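Local coordinates for protein tryparedoxin II (Crithidia fasciculata, PDB 1I5G) that probably shuttles reducing equivalents from trypanothione to partner proteins as a thioredoxin-like redox protein, and binds glutathionylspermidine, at residues Asn12-Ala17 / Asp79-Met84; Ile51-Ala56 / Thr129-Asp134; Glu59-Glu64 / Pro135-Phe140. The protein carries 1 engineered substitution. All blocks are in the same frame, centred on the assembly; numbering follows the deposited sequence.

Contact 1 of 3, residues Asn12-Ala17 / Asp79-Met84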
loop_
_atom_site.group_PDB
_atom_site.type_symbol
_atom_site.label_atom_id
_atom_site.label_comp_id
_atom_site.label_asym_id
_atom_site.label_seq_id
_atom_site.Cartn_x
_atom_site.Cartn_y
_atom_site.Cartn_z
ATOM N N ASN A 12 -10.601 1.024 10.626
ATOM C CA ASN A 12 -10.064 -0.315 10.429
ATOM C C ASN A 12 -9.681 -0.512 8.980
ATOM O O ASN A 12 -10.263 0.032 8.070
ATOM C CB ASN A 12 -11.057 -1.428 10.823
ATOM C CG ASN A 12 -11.272 -1.513 12.319
ATOM O OD1 ASN A 12 -12.396 -1.350 12.766
ATOM N ND2 ASN A 12 -10.202 -1.767 13.098
ATOM N N VAL A 13 -8.677 -1.333 8.766
ATOM C CA VAL A 13 -8.246 -1.775 7.452
ATOM C C VAL A 13 -8.383 -3.278 7.348
ATOM O O VAL A 13 -8.571 -3.995 8.344
ATOM C CB VAL A 13 -6.839 -1.268 7.109
ATOM C CG1 VAL A 13 -6.805 0.248 7.111
ATOM C CG2 VAL A 13 -5.850 -1.783 8.107
ATOM N N LEU A 14 -8.300 -3.784 6.120
ATOM C CA LEU A 14 -8.487 -5.213 5.855
ATOM C C LEU A 14 -7.200 -5.992 5.916
ATOM O O LEU A 14 -6.122 -5.463 5.642
ATOM C CB LEU A 14 -8.989 -5.387 4.417
ATOM C CG LEU A 14 -10.221 -4.599 3.989
ATOM C CD1 LEU A 14 -10.638 -5.062 2.609
ATOM C CD2 LEU A 14 -11.413 -4.669 4.930
ATOM N N LYS A 15 -7.313 -7.272 6.284
ATOM C CA LYS A 15 -6.261 -8.270 6.133
ATOM C C LYS A 15 -6.993 -9.563 5.786
ATOM O O LYS A 15 -7.774 -10.077 6.594
ATOM C CB LYS A 15 -5.456 -8.531 7.417
ATOM C CG LYS A 15 -4.310 -9.471 7.153
ATOM C CD LYS A 15 -3.390 -9.490 8.355
ATOM C CE LYS A 15 -2.254 -10.448 8.028
ATOM N NZ LYS A 15 -1.780 -10.464 6.615
ATOM N N GLY A 16 -6.755 -10.130 4.614
ATOM C CA GLY A 16 -7.454 -11.351 4.229
ATOM C C GLY A 16 -8.949 -11.100 4.186
ATOM O O GLY A 16 -9.427 -10.207 3.493
ATOM N N ALA A 17 -9.669 -11.923 4.944
ATOM C CA ALA A 17 -11.123 -11.841 5.064
ATOM C C ALA A 17 -11.593 -10.989 6.224
ATOM O O ALA A 17 -12.790 -10.826 6.351
ATOM C CB ALA A 17 -11.744 -13.257 5.114
ATOM N N ASP A 79 -11.836 -9.654 -5.825
ATOM C CA ASP A 79 -11.018 -10.651 -6.496
ATOM C C ASP A 79 -9.540 -10.282 -6.573
ATOM O O ASP A 79 -8.672 -11.152 -6.443
ATOM C CB ASP A 79 -11.552 -10.868 -7.926
ATOM C CG ASP A 79 -12.952 -11.477 -7.982
ATOM O OD1 ASP A 79 -13.406 -12.051 -6.979
ATOM O OD2 ASP A 79 -13.599 -11.366 -9.045
ATOM N N TYR A 80 -9.218 -9.004 -6.778
ATOM C CA TYR A 80 -7.848 -8.575 -6.926
ATOM C C TYR A 80 -7.164 -8.563 -5.558
ATOM O O TYR A 80 -6.065 -9.062 -5.425
ATOM C CB TYR A 80 -7.904 -7.162 -7.521
ATOM C CG TYR A 80 -6.553 -6.594 -7.934
ATOM C CD1 TYR A 80 -5.588 -7.378 -8.557
ATOM C CD2 TYR A 80 -6.251 -5.262 -7.711
ATOM C CE1 TYR A 80 -4.350 -6.866 -8.946
ATOM C CE2 TYR A 80 -5.018 -4.743 -8.096
ATOM C CZ TYR A 80 -4.069 -5.558 -8.712
ATOM O OH TYR A 80 -2.844 -5.074 -9.114
ATOM N N TYR A 81 -7.814 -7.997 -4.542
ATOM C CA TYR A 81 -7.240 -7.977 -3.206
ATOM C C TYR A 81 -7.072 -9.384 -2.656
ATOM O O TYR A 81 -6.112 -9.631 -1.950
ATOM C CB TYR A 81 -8.063 -7.097 -2.259
ATOM C CG TYR A 81 -7.517 -7.114 -0.854
ATOM C CD1 TYR A 81 -6.175 -6.839 -0.574
ATOM C CD2 TYR A 81 -8.325 -7.430 0.228
ATOM C CE1 TYR A 81 -5.706 -6.893 0.731
ATOM C CE2 TYR A 81 -7.850 -7.480 1.527
ATOM C CZ TYR A 81 -6.525 -7.214 1.786
ATOM O OH TYR A 81 -6.090 -7.270 3.081
ATOM N N ALA A 82 -7.971 -10.313 -2.969
ATOM C CA ALA A 82 -7.789 -11.702 -2.536
ATOM C C ALA A 82 -6.488 -12.328 -3.014
ATOM O O ALA A 82 -6.041 -13.307 -2.389
ATOM C CB ALA A 82 -8.973 -12.556 -3.018
ATOM N N LYS A 83 -5.827 -11.818 -4.056
ATOM C CA LYS A 83 -4.529 -12.318 -4.530
ATOM C C LYS A 83 -3.384 -11.812 -3.676
ATOM O O LYS A 83 -2.259 -12.260 -3.863
ATOM C CB LYS A 83 -4.262 -11.871 -5.966
ATOM C CG LYS A 83 -5.346 -12.348 -6.927
ATOM C CD LYS A 83 -5.227 -11.890 -8.378
ATOM C CE LYS A 83 -6.281 -12.501 -9.324
ATOM N NZ LYS A 83 -6.054 -12.011 -10.733
ATOM N N MET A 84 -3.616 -10.884 -2.757
ATOM C CA MET A 84 -2.540 -10.178 -2.045
ATOM C C MET A 84 -2.449 -10.554 -0.590
ATOM O O MET A 84 -3.486 -10.812 0.035
ATOM C CB MET A 84 -2.814 -8.674 -2.148
ATOM C CG MET A 84 -2.904 -8.163 -3.560
ATOM S SD MET A 84 -3.463 -6.427 -3.622
ATOM C CE MET A 84 -3.596 -6.208 -5.358
HETATM O O HOH W 1 -4.352 -10.116 2.906
#
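Strand 12-15 and its exit at Gly16 face the C-terminal end of helix 74-81, the backbones coming nearest at Gly16 and Ala82, whose CA atoms lie 6.8 Å apart. One side chain spans the gap: Tyr81, with CG anti to the backbone N (chi1 177°), sends its ring straight out from the helix to the strand. Its OH meets the backbone from Leu14 to Gly16, 3.1 Å from Leu14 O, and accepts a weak, strongly bent hydrogen bond from Gly16 N (3.3 Å, 127° at the hydrogen). Lys15 CA sits at the ring edge near its plane, 3.2 Å from Tyr81 OH. Leu14 supplies the apolar part, its CB 3.7 Å from Tyr81 CE2 and its CD1 alongside the same ring carbon. A water accepts from Gly16 N at 2.9 Å and can donate to Met84 O, 3.1 Å away, a polar link between the segments; Met84 closes a type I turn that begins at Tyr81. The phenol also hydrogen-bonds Trp86 O, just ahead of strand 87-88. That strand pairs with strand 12-15 through Leu14 and Ala88, while Leu67 of strand 63-69 touches Tyr81 where helix 74-81 packs on the mixed sheet of the thioredoxin-like fold.

Contact 2 of 3, residues Ile51-Ala56 / Thr129-Asp134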
loop_
_atom_site.group_PDB
_atom_site.type_symbol
_atom_site.label_atom_id
_atom_site.label_comp_id
_atom_site.label_asym_id
_atom_site.label_seq_id
_atom_site.Cartn_x
_atom_site.Cartn_y
_atom_site.Cartn_z
ATOM N N ILE A 51 4.531 -8.906 -4.296
ATOM C CA ILE A 51 4.309 -10.050 -3.422
ATOM C C ILE A 51 5.601 -10.770 -3.026
ATOM O O ILE A 51 5.830 -11.056 -1.858
ATOM C CB ILE A 51 3.269 -11.013 -4.042
ATOM C CG1 ILE A 51 1.886 -10.350 -4.128
ATOM C CG2 ILE A 51 3.194 -12.350 -3.303
ATOM C CD1 ILE A 51 0.838 -11.156 -4.876
ATOM N N ASP A 52 6.458 -11.050 -3.990
ATOM C CA ASP A 52 7.711 -11.739 -3.693
ATOM C C ASP A 52 8.529 -10.859 -2.759
ATOM O O ASP A 52 9.165 -11.304 -1.788
ATOM C CB ASP A 52 8.495 -12.058 -4.973
ATOM C CG ASP A 52 7.859 -13.150 -5.844
ATOM O OD1 ASP A 52 6.967 -13.882 -5.357
ATOM O OD2 ASP A 52 8.285 -13.259 -7.015
ATOM N N PHE A 53 8.574 -9.542 -2.977
ATOM C CA PHE A 53 9.318 -8.588 -2.167
ATOM C C PHE A 53 8.804 -8.567 -0.729
ATOM O O PHE A 53 9.587 -8.556 0.224
ATOM C CB PHE A 53 9.210 -7.186 -2.779
ATOM C CG PHE A 53 10.184 -6.213 -2.189
ATOM C CD1 PHE A 53 9.863 -5.481 -1.054
ATOM C CD2 PHE A 53 11.435 -6.022 -2.756
ATOM C CE1 PHE A 53 10.748 -4.600 -0.517
ATOM C CE2 PHE A 53 12.340 -5.140 -2.226
ATOM C CZ PHE A 53 11.986 -4.429 -1.089
ATOM N N TYR A 54 7.488 -8.555 -0.600
ATOM C CA TYR A 54 6.831 -8.566 0.694
ATOM C C TYR A 54 7.143 -9.858 1.466
ATOM O O TYR A 54 7.453 -9.820 2.644
ATOM C CB TYR A 54 5.347 -8.453 0.515
ATOM C CG TYR A 54 4.479 -8.310 1.717
ATOM C CD1 TYR A 54 4.264 -7.087 2.335
ATOM C CD2 TYR A 54 3.847 -9.411 2.253
ATOM C CE1 TYR A 54 3.461 -6.922 3.414
ATOM C CE2 TYR A 54 3.016 -9.266 3.357
ATOM C CZ TYR A 54 2.825 -8.013 3.950
ATOM O OH TYR A 54 1.978 -7.903 5.036
ATOM N N LYS A 55 7.062 -11.006 0.792
ATOM C CA LYS A 55 7.354 -12.251 1.501
ATOM C C LYS A 55 8.805 -12.261 1.938
ATOM O O LYS A 55 9.150 -12.691 3.032
ATOM C CB LYS A 55 7.043 -13.438 0.592
ATOM C CG LYS A 55 5.566 -13.560 0.290
ATOM C CD LYS A 55 5.292 -14.729 -0.657
ATOM C CE LYS A 55 3.859 -14.883 -1.114
ATOM N NZ LYS A 55 3.738 -15.852 -2.253
ATOM N N ALA A 56 9.712 -11.772 1.109
ATOM C CA ALA A 56 11.121 -11.781 1.454
ATOM C C ALA A 56 11.509 -10.840 2.577
ATOM O O ALA A 56 12.334 -11.151 3.439
ATOM C CB ALA A 56 11.951 -11.478 0.214
ATOM N N THR A 129 9.571 1.522 -8.753
ATOM C CA THR A 129 10.756 1.200 -9.522
ATOM C C THR A 129 11.808 0.513 -8.679
ATOM O O THR A 129 12.487 -0.389 -9.182
ATOM C CB THR A 129 11.371 2.348 -10.296
ATOM O OG1 THR A 129 12.774 2.580 -10.423
ATOM C CG2 THR A 129 10.464 3.331 -10.872
ATOM N N MET A 130 11.955 0.907 -7.411
ATOM C CA MET A 130 13.017 0.287 -6.618
ATOM C C MET A 130 12.733 -1.128 -6.173
ATOM O O MET A 130 13.664 -1.897 -5.993
ATOM C CB MET A 130 13.438 1.194 -5.475
ATOM C CG MET A 130 14.082 2.452 -5.997
ATOM S SD MET A 130 15.376 2.318 -7.268
ATOM C CE MET A 130 16.534 1.375 -6.372
ATOM N N VAL A 131 11.490 -1.550 -6.015
ATOM C CA VAL A 131 11.246 -2.951 -5.802
ATOM C C VAL A 131 11.753 -3.738 -7.005
ATOM O O VAL A 131 12.294 -4.828 -6.859
ATOM C CB VAL A 131 9.735 -3.179 -5.598
ATOM C CG1 VAL A 131 9.278 -4.572 -5.850
ATOM C CG2 VAL A 131 9.412 -2.742 -4.157
ATOM N N VAL A 132 11.598 -3.244 -8.224
ATOM C CA VAL A 132 12.084 -3.944 -9.412
ATOM C C VAL A 132 13.601 -3.883 -9.506
ATOM O O VAL A 132 14.195 -4.901 -9.818
ATOM C CB VAL A 132 11.460 -3.326 -10.672
ATOM C CG1 VAL A 132 11.948 -4.064 -11.919
ATOM C CG2 VAL A 132 9.919 -3.375 -10.709
ATOM N N LYS A 133 14.198 -2.728 -9.228
ATOM C CA LYS A 133 15.646 -2.546 -9.366
ATOM C C LYS A 133 16.454 -3.077 -8.192
ATOM O O LYS A 133 17.654 -3.346 -8.329
ATOM C CB LYS A 133 15.995 -1.103 -9.619
ATOM C CG LYS A 133 15.442 -0.562 -10.942
ATOM C CD LYS A 133 15.861 0.834 -11.212
ATOM C CE LYS A 133 17.339 1.036 -11.522
ATOM N NZ LYS A 133 17.586 2.373 -12.089
ATOM N N ASP A 134 15.857 -3.232 -7.030
ATOM C CA ASP A 134 16.541 -3.652 -5.803
ATOM C C ASP A 134 15.734 -4.755 -5.132
ATOM O O ASP A 134 15.265 -4.631 -3.982
ATOM C CB ASP A 134 16.711 -2.439 -4.884
ATOM C CG ASP A 134 17.523 -2.742 -3.635
ATOM O OD1 ASP A 134 18.332 -3.712 -3.641
ATOM O OD2 ASP A 134 17.349 -1.980 -2.661
#
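Val131 of helix 127-133 sets its CG2 methyl squarely over the Phe53 ring of helix 41-57, 4.0 Å from the ring centroid and only 6° off the ring normal, a CH-pi contact. The two side chains meet at an oblique angle, and the two segments come nearest at these residues, with Phe53 CA and Val131 CA 7.0 Å apart. For Phe53, chi1 (-167°) carries the ring toward helix 127-133, and chi2 (-88°) turns one face to the valine. Both methyls of Val131 are used: while CG2 takes the centre of the face, CG1 rests near the root of the ring, 4.0 Å from Phe53 CB. At the rim, Asp134 O, on the first residue to leave the helical conformation, lies in the plane of the ring and 3.4 Å from Phe53 CE2. The Asp134 carboxylate turns to the loop that follows it, bonding Trp142 NE1 and the backbone N of Lys138 and Asp139. An alanine in place of Phe53 would probably leave the Val131 methyls without the ring face they rest on and open a gap between the two helices. Phe46, two turns earlier in helix 41-57, also touches Val131, and His57 meets the Phe53 ring, so the pair belongs to a larger cluster. Both helices border the glutathionylspermidine pocket, through Arg128 and, just before helix 41-57, Cys40. With no hydrogen bond across it, this buried contact holds by dispersion and shape, and the carbonyl dipole of Asp134 is likely to favour the weakly positive hydrogens at the ring edge.

Contact 3 of 3, residues Glu59-Glu64 / Pro135-Phe140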
loop_
_atom_site.group_PDB
_atom_site.type_symbol
_atom_site.label_atom_id
_atom_site.label_comp_id
_atom_site.label_asym_id
_atom_site.label_seq_id
_atom_site.Cartn_x
_atom_site.Cartn_y
_atom_site.Cartn_z
ATOM N N GLU A 59 8.951 -8.630 7.134
ATOM C CA GLU A 59 9.307 -8.803 8.538
ATOM C C GLU A 59 10.671 -8.227 8.871
ATOM O O GLU A 59 10.777 -7.436 9.793
ATOM C CB GLU A 59 9.156 -10.275 8.902
ATOM C CG GLU A 59 9.187 -10.614 10.383
ATOM C CD GLU A 59 7.872 -10.407 11.121
ATOM O OE1 GLU A 59 6.910 -9.870 10.533
ATOM O OE2 GLU A 59 7.788 -10.786 12.320
ATOM N N LYS A 60 11.694 -8.604 8.111
ATOM C CA LYS A 60 13.058 -8.198 8.384
ATOM C C LYS A 60 13.309 -6.709 8.206
ATOM O O LYS A 60 14.102 -6.082 8.931
ATOM C CB LYS A 60 14.041 -8.963 7.508
ATOM C CG LYS A 60 14.191 -10.440 7.883
ATOM C CD LYS A 60 14.855 -11.143 6.709
ATOM C CE LYS A 60 15.242 -12.598 6.976
ATOM N NZ LYS A 60 16.114 -13.030 5.845
ATOM N N LYS A 61 12.633 -6.081 7.249
ATOM C CA LYS A 61 12.806 -4.661 6.958
ATOM C C LYS A 61 11.680 -3.849 7.613
ATOM O O LYS A 61 11.658 -2.626 7.446
ATOM C CB LYS A 61 12.849 -4.399 5.451
ATOM C CG LYS A 61 13.984 -5.054 4.694
ATOM C CD LYS A 61 15.351 -4.499 5.027
ATOM C CE LYS A 61 16.412 -5.122 4.133
ATOM N NZ LYS A 61 17.736 -5.218 4.805
ATOM N N ASN A 62 10.786 -4.514 8.334
ATOM C CA ASN A 62 9.760 -3.866 9.150
ATOM C C ASN A 62 8.849 -2.893 8.407
ATOM O O ASN A 62 8.739 -1.727 8.739
ATOM C CB ASN A 62 10.394 -3.197 10.383
ATOM C CG ASN A 62 9.391 -2.930 11.471
ATOM O OD1 ASN A 62 8.493 -3.765 11.670
ATOM N ND2 ASN A 62 9.525 -1.806 12.158
ATOM N N PHE A 63 8.206 -3.466 7.393
ATOM C CA PHE A 63 7.274 -2.654 6.623
ATOM C C PHE A 63 5.954 -3.382 6.422
ATOM O O PHE A 63 5.852 -4.608 6.610
ATOM C CB PHE A 63 7.853 -2.141 5.287
ATOM C CG PHE A 63 8.110 -3.175 4.253
ATOM C CD1 PHE A 63 7.164 -3.635 3.391
ATOM C CD2 PHE A 63 9.380 -3.722 4.127
ATOM C CE1 PHE A 63 7.464 -4.605 2.433
ATOM C CE2 PHE A 63 9.695 -4.693 3.169
ATOM C CZ PHE A 63 8.722 -5.149 2.318
ATOM N N GLU A 64 4.936 -2.625 6.035
ATOM C CA GLU A 64 3.613 -3.126 5.677
ATOM C C GLU A 64 3.232 -2.550 4.305
ATOM O O GLU A 64 3.744 -1.496 3.942
ATOM C CB GLU A 64 2.582 -2.732 6.734
ATOM C CG GLU A 64 1.213 -3.378 6.588
ATOM C CD GLU A 64 1.339 -4.867 6.436
ATOM O OE1 GLU A 64 1.406 -5.530 7.504
ATOM O OE2 GLU A 64 1.389 -5.379 5.330
ATOM N N PRO A 135 15.561 -5.888 -5.804
ATOM C CA PRO A 135 14.715 -6.954 -5.274
ATOM C C PRO A 135 15.205 -7.583 -3.950
ATOM O O PRO A 135 14.418 -8.184 -3.229
ATOM C CB PRO A 135 14.698 -7.990 -6.411
ATOM C CG PRO A 135 15.947 -7.728 -7.141
ATOM C CD PRO A 135 16.146 -6.269 -7.115
ATOM N N GLU A 136 16.493 -7.430 -3.649
ATOM C CA GLU A 136 17.097 -7.879 -2.388
ATOM C C GLU A 136 17.084 -6.811 -1.296
ATOM O O GLU A 136 17.576 -7.031 -0.194
ATOM C CB GLU A 136 18.522 -8.401 -2.645
ATOM C CG GLU A 136 18.496 -9.669 -3.488
ATOM C CD GLU A 136 17.758 -10.779 -2.771
ATOM O OE1 GLU A 136 17.976 -10.877 -1.553
ATOM O OE2 GLU A 136 16.972 -11.565 -3.358
ATOM N N ALA A 137 16.507 -5.644 -1.574
ATOM C CA ALA A 137 16.308 -4.600 -0.576
ATOM C C ALA A 137 17.596 -4.078 0.040
ATOM O O ALA A 137 17.603 -3.648 1.193
ATOM C CB ALA A 137 15.315 -5.047 0.476
ATOM N N LYS A 138 18.675 -4.102 -0.733
ATOM C CA LYS A 138 19.969 -3.580 -0.261
ATOM C C LYS A 138 19.941 -2.110 0.139
ATOM O O LYS A 138 20.621 -1.664 1.062
ATOM C CB LYS A 138 21.083 -3.818 -1.288
ATOM C CG LYS A 138 21.315 -5.264 -1.658
ATOM C CD LYS A 138 22.267 -5.411 -2.821
ATOM C CE LYS A 138 22.483 -6.891 -3.060
ATOM N NZ LYS A 138 23.326 -7.153 -4.275
ATOM N N ASP A 139 19.137 -1.294 -0.545
ATOM C CA ASP A 139 19.085 0.141 -0.341
ATOM C C ASP A 139 17.750 0.613 0.176
ATOM O O ASP A 139 17.443 1.796 0.218
ATOM C CB ASP A 139 19.367 0.860 -1.662
ATOM C CG ASP A 139 20.786 0.687 -2.164
ATOM O OD1 ASP A 139 21.708 0.607 -1.334
ATOM O OD2 ASP A 139 20.981 0.634 -3.410
ATOM N N PHE A 140 16.942 -0.346 0.585
ATOM C CA PHE A 140 15.628 -0.045 1.200
ATOM C C PHE A 140 15.835 0.891 2.390
ATOM O O PHE A 140 16.821 0.701 3.143
ATOM C CB PHE A 140 15.064 -1.349 1.770
ATOM C CG PHE A 140 13.760 -1.170 2.505
ATOM C CD1 PHE A 140 13.724 -0.838 3.858
ATOM C CD2 PHE A 140 12.564 -1.330 1.832
ATOM C CE1 PHE A 140 12.494 -0.686 4.486
ATOM C CE2 PHE A 140 11.349 -1.172 2.472
ATOM C CZ PHE A 140 11.324 -0.852 3.783
#
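Phe140 and Ala137 bring the segment that follows the last helix of this thioredoxin-like fold against Lys61 and Phe63, at the turn from helix 41-57 into central strand 63-69. Segment 135-140 has no regular secondary structure. It starts at Pro135, whose carbonyl O is hydrogen-bonded by His57 NE2, fastening the loop to the end of helix 41-57. Two residues on, Ala137, with a positive phi of 61°, turns its CB toward Lys61: the methyl lies 3.8 Å from Lys61 CE, and Ala137 O is 3.5 Å from that same carbon. The lysine reaches there because its chain bends at chi2 (-68°) before running out extended, so CB and CD pass the Phe140 ring and CE arrives at Ala137. The methyl of Ala137 also rests on Phe53 and His57. Through Lys138 and Asp139 the chain curves back, and Phe140 N makes a weak bond to Ala137 O. The turn delivers Phe140 into the contact. Over one face of its ring lies Lys61 CB, 4.1 Å from the centroid and displaced toward the rim; lysine and phenylalanine run past each other in opposite directions. Trp142 meets the Phe140 ring edge-to-face. Deeper in, Phe63 crosses Phe140 with centroids 5.2 Å apart and planes at 32°, an oblique aromatic pair. Phe63 is itself packed edge-to-face with Phe32 of the neighbouring strand 30-36, so the far end of Phe140 is joined to the core while Lys61 borders the outer side. The tightest meeting of the two phenylalanines is between Phe63 CD2 and Phe140 CZ, 3.5 Å apart.

Along the chain the first segments of contacts 1, 2 and 3 come in that order and the three second segments follow in the same order, so every pair of contacts alternates. Contacts 2 and 3 are neighbours, centres about 8 Å apart, joined by a probable hydrogen bond from Tyr54 OH to Glu64 OE2 and by packing of Phe53 on Phe63. The centre of contact 1 is about 19 and 21 Å from theirs, and contact 1 touches contact 2 through Lys83 O against Ile51 CD1. Strand 63-69 connects the regions: Phe63 starts it, Leu67 reaches Tyr81. Together they tie the N-terminal strand and C-terminal tail to the thioredoxin-like core.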